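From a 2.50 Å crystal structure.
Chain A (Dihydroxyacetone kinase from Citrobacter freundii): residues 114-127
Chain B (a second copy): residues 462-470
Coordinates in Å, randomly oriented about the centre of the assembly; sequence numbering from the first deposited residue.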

# COMPACT_ATOMS: atom_id res chain seq x y z
N ASP A 114 3.07 23.54 -11.51
CA ASP A 114 4.45 23.12 -11.64
C ASP A 114 5.13 23.73 -12.85
O ASP A 114 6.28 24.15 -12.77
CB ASP A 114 4.54 21.59 -11.72
CG ASP A 114 4.15 20.93 -10.43
OD1 ASP A 114 4.09 21.64 -9.41
OD2 ASP A 114 3.91 19.70 -10.44
N ARG A 115 4.42 23.78 -13.97
CA ARG A 115 4.97 24.34 -15.19
C ARG A 115 5.34 25.80 -14.99
O ARG A 115 6.42 26.24 -15.37
CB ARG A 115 3.96 24.20 -16.33
CG ARG A 115 3.68 22.74 -16.70
CD ARG A 115 2.62 22.61 -17.78
NE ARG A 115 2.85 23.50 -18.92
CZ ARG A 115 2.51 23.20 -20.17
NH1 ARG A 115 1.94 22.03 -20.45
NH2 ARG A 115 2.74 24.06 -21.14
N LEU A 116 4.43 26.55 -14.38
CA LEU A 116 4.69 27.96 -14.14
C LEU A 116 5.77 28.20 -13.09
O LEU A 116 6.60 29.09 -13.25
CB LEU A 116 3.40 28.67 -13.73
CG LEU A 116 2.28 28.69 -14.76
CD1 LEU A 116 1.14 29.55 -14.26
CD2 LEU A 116 2.80 29.23 -16.09
N ASN A 117 5.77 27.43 -12.01
CA ASN A 117 6.76 27.66 -10.97
C ASN A 117 8.15 27.15 -11.30
O ASN A 117 9.13 27.82 -11.00
CB ASN A 117 6.29 27.10 -9.64
CG ASN A 117 5.38 28.07 -8.92
OD1 ASN A 117 4.91 29.06 -9.50
ND2 ASN A 117 5.12 27.79 -7.64
N PHE A 118 8.25 25.96 -11.88
CA PHE A 118 9.56 25.46 -12.25
C PHE A 118 10.04 26.33 -13.41
O PHE A 118 11.23 26.58 -13.56
CB PHE A 118 9.50 24.00 -12.70
CG PHE A 118 9.44 23.01 -11.57
CD1 PHE A 118 8.27 22.82 -10.85
CD2 PHE A 118 10.55 22.24 -11.25
CE1 PHE A 118 8.21 21.89 -9.82
CE2 PHE A 118 10.51 21.31 -10.22
CZ PHE A 118 9.34 21.13 -9.51
N GLY A 119 9.10 26.79 -14.23
CA GLY A 119 9.43 27.61 -15.37
C GLY A 119 10.06 28.95 -14.99
O GLY A 119 11.13 29.29 -15.48
N LEU A 120 9.39 29.72 -14.14
CA LEU A 120 9.97 30.99 -13.74
C LEU A 120 11.32 30.71 -13.07
O LEU A 120 12.25 31.50 -13.19
CB LEU A 120 9.05 31.73 -12.76
CG LEU A 120 9.59 33.08 -12.25
CD1 LEU A 120 10.18 33.89 -13.40
CD2 LEU A 120 8.45 33.85 -11.58
N ALA A 121 11.42 29.57 -12.40
CA ALA A 121 12.66 29.19 -11.74
C ALA A 121 13.78 28.98 -12.76
O ALA A 121 14.88 29.48 -12.59
CB ALA A 121 12.46 27.91 -10.92
N ALA A 122 13.49 28.23 -13.82
CA ALA A 122 14.47 27.98 -14.86
C ALA A 122 14.94 29.31 -15.46
O ALA A 122 16.13 29.50 -15.73
CB ALA A 122 13.85 27.11 -15.95
N GLU A 123 13.99 30.23 -15.65
CA GLU A 123 14.30 31.53 -16.22
C GLU A 123 15.23 32.31 -15.32
O GLU A 123 16.19 32.92 -15.79
CB GLU A 123 13.01 32.33 -16.46
CG GLU A 123 12.12 31.70 -17.50
CD GLU A 123 12.83 31.56 -18.83
OE1 GLU A 123 12.55 30.58 -19.57
OE2 GLU A 123 13.68 32.43 -19.15
N LYS A 124 14.94 32.31 -14.02
CA LYS A 124 15.77 33.03 -13.07
C LYS A 124 17.14 32.36 -12.97
O LYS A 124 18.14 33.01 -12.66
CB LYS A 124 15.11 33.08 -11.69
CG LYS A 124 13.93 34.01 -11.62
CD LYS A 124 13.51 34.25 -10.18
CE LYS A 124 12.47 35.36 -10.10
NZ LYS A 124 12.17 35.74 -8.69
N ALA A 125 17.17 31.06 -13.23
CA ALA A 125 18.41 30.31 -13.15
C ALA A 125 19.29 30.66 -14.34
O ALA A 125 20.50 30.84 -14.20
CB ALA A 125 18.11 28.81 -13.15
N ARG A 126 18.66 30.74 -15.51
CA ARG A 126 19.38 31.06 -16.73
C ARG A 126 20.03 32.43 -16.62
O ARG A 126 21.14 32.63 -17.11
CB ARG A 126 18.43 31.00 -17.92
CG ARG A 126 18.13 29.58 -18.35
CD ARG A 126 17.08 29.51 -19.43
NE ARG A 126 16.94 28.15 -19.93
CZ ARG A 126 15.89 27.71 -20.62
NH1 ARG A 126 14.89 28.54 -20.89
NH2 ARG A 126 15.84 26.45 -21.04
N ARG A 127 19.35 33.38 -15.98
CA ARG A 127 19.92 34.70 -15.82
C ARG A 127 21.17 34.63 -14.93
O ARG A 127 22.06 35.48 -15.00
CB ARG A 127 18.89 35.66 -15.20
CG ARG A 127 19.48 36.99 -14.80
CD ARG A 127 18.43 37.95 -14.30
NE ARG A 127 19.03 39.14 -13.71
CZ ARG A 127 19.66 39.16 -12.53
NH1 ARG A 127 19.76 38.05 -11.81
NH2 ARG A 127 20.18 40.29 -12.07
N ALA B 462 7.28 33.75 -26.31
CA ALA B 462 7.59 32.35 -26.58
C ALA B 462 7.72 31.54 -25.29
O ALA B 462 7.27 30.40 -25.22
CB ALA B 462 8.88 32.25 -27.41
N GLN B 463 8.36 32.13 -24.29
CA GLN B 463 8.55 31.45 -23.02
C GLN B 463 7.24 31.40 -22.26
O GLN B 463 6.91 30.40 -21.60
CB GLN B 463 9.64 32.15 -22.21
CG GLN B 463 11.01 32.02 -22.85
CD GLN B 463 11.39 30.57 -23.14
OE1 GLN B 463 11.31 30.11 -24.28
NE2 GLN B 463 11.81 29.85 -22.11
N MET B 464 6.47 32.47 -22.36
CA MET B 464 5.19 32.50 -21.68
C MET B 464 4.32 31.37 -22.23
O MET B 464 3.62 30.70 -21.49
CB MET B 464 4.55 33.87 -21.89
CG MET B 464 3.26 34.08 -21.15
SD MET B 464 2.97 35.83 -20.90
CE MET B 464 2.72 36.37 -22.54
N LYS B 465 4.41 31.14 -23.54
CA LYS B 465 3.61 30.09 -24.18
C LYS B 465 4.07 28.69 -23.80
O LYS B 465 3.26 27.81 -23.56
CB LYS B 465 3.67 30.24 -25.71
CG LYS B 465 3.01 31.51 -26.21
CD LYS B 465 3.23 31.72 -27.69
CE LYS B 465 2.58 30.62 -28.52
NZ LYS B 465 2.66 30.97 -29.96
N PHE B 466 5.38 28.50 -23.75
CA PHE B 466 5.93 27.20 -23.41
C PHE B 466 5.48 26.71 -22.03
O PHE B 466 5.01 25.59 -21.88
CB PHE B 466 7.47 27.24 -23.44
CG PHE B 466 8.10 25.92 -23.13
CD1 PHE B 466 8.19 24.94 -24.12
CD2 PHE B 466 8.52 25.62 -21.84
CE1 PHE B 466 8.70 23.67 -23.82
CE2 PHE B 466 9.02 24.35 -21.52
CZ PHE B 466 9.11 23.37 -22.51
N TYR B 467 5.62 27.57 -21.02
CA TYR B 467 5.24 27.22 -19.66
C TYR B 467 3.75 27.33 -19.45
O TYR B 467 3.14 26.45 -18.86
CB TYR B 467 5.98 28.12 -18.66
CG TYR B 467 7.49 28.04 -18.74
CD1 TYR B 467 8.27 29.19 -18.79
CD2 TYR B 467 8.14 26.80 -18.79
CE1 TYR B 467 9.65 29.13 -18.87
CE2 TYR B 467 9.52 26.72 -18.87
CZ TYR B 467 10.28 27.89 -18.92
OH TYR B 467 11.65 27.82 -19.03
N GLY B 468 3.18 28.42 -19.94
CA GLY B 468 1.75 28.65 -19.80
C GLY B 468 0.90 27.65 -20.56
O GLY B 468 -0.23 27.38 -20.16
N GLY B 469 1.43 27.10 -21.65
CA GLY B 469 0.69 26.13 -22.44
C GLY B 469 -0.38 26.70 -23.37
O GLY B 469 -0.98 25.96 -24.16
N ALA B 470 -0.64 28.00 -23.30
CA ALA B 470 -1.66 28.60 -24.14
C ALA B 470 -1.18 28.87 -25.57
O ALA B 470 0.02 29.03 -25.83
CB ALA B 470 -2.17 29.89 -23.52

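A recurring principle of helix packing is that a large side chain on one helix needs a place on the other where there is almost nothing, with polar groups arranged around its margin. The contact between two copies of dihydroxyacetone kinase is an example. The helices run at 139° between their N-to-C directions, with axes approaching to 8.8 Å, and the two stretches together bury 411 Å².

The large side chain is Tyr B467, which has the largest covered area of any residue here. Its CA-to-CB bond points sideways, but chi1 of -60° (m) and chi2 of 132° bring the end of the side chain nearer to chain A and lay the ring flat over Gly A119. The CA of Gly A119 stands 3.5 Å from the centroid of the Tyr B467 ring, only 8° off its normal, a CH-pi contact. Glycine suits this place because a CB would point toward the ring and fall 2.6 Å from CG of Tyr B467, a clash. One turn away, CD2 of Leu A116 lies 4.2 Å from CB of Tyr B467; the CA-to-CB bond of the leucine points away, but its m,t rotamer returns the end of the side chain to the contact.

At the edge of the ring, OH of Tyr B467 donates a hydrogen bond to OE1 of Glu A123 (3.0 Å). OE1 of Glu A123 also accepts a shorter hydrogen bond from NE2 of Gln B463 (2.7 Å, 156°). The CA-to-CB bonds of Glu A123 and Gln B463 both point toward the other stretch, and both side chains adopt m,m rotamers. Because Gln B463 lies one helical turn before Tyr B467, its amide and the phenol can converge on one carboxylate oxygen. Within chain A, NH1 of Arg A126 forms a salt bridge with that oxygen, OE1 of Glu A123, at 3.4 Å, adding positive charge beside a buried acid.

The other end of the contact rests on Arg A115, whose side chain reads m, t, p through chi3. The turn at chi3 (48°) accompanies a guanidinium placed at the C-terminal end of the chain B helix, where the last carbonyls of a helix are commonly left without a backbone donor. NE of Arg A115 donates to O of Tyr B467 (3.0 Å, 147°), and its NH2 makes weak hydrogen bonds to O of Phe B466 (2.8 Å) and O of Tyr B467 (3.3 Å). Gly B469, leaving the helix with positive phi, is doubly suited: that conformation favours glycine, and a CB would lie 2.9 Å from NH2 of Arg A115.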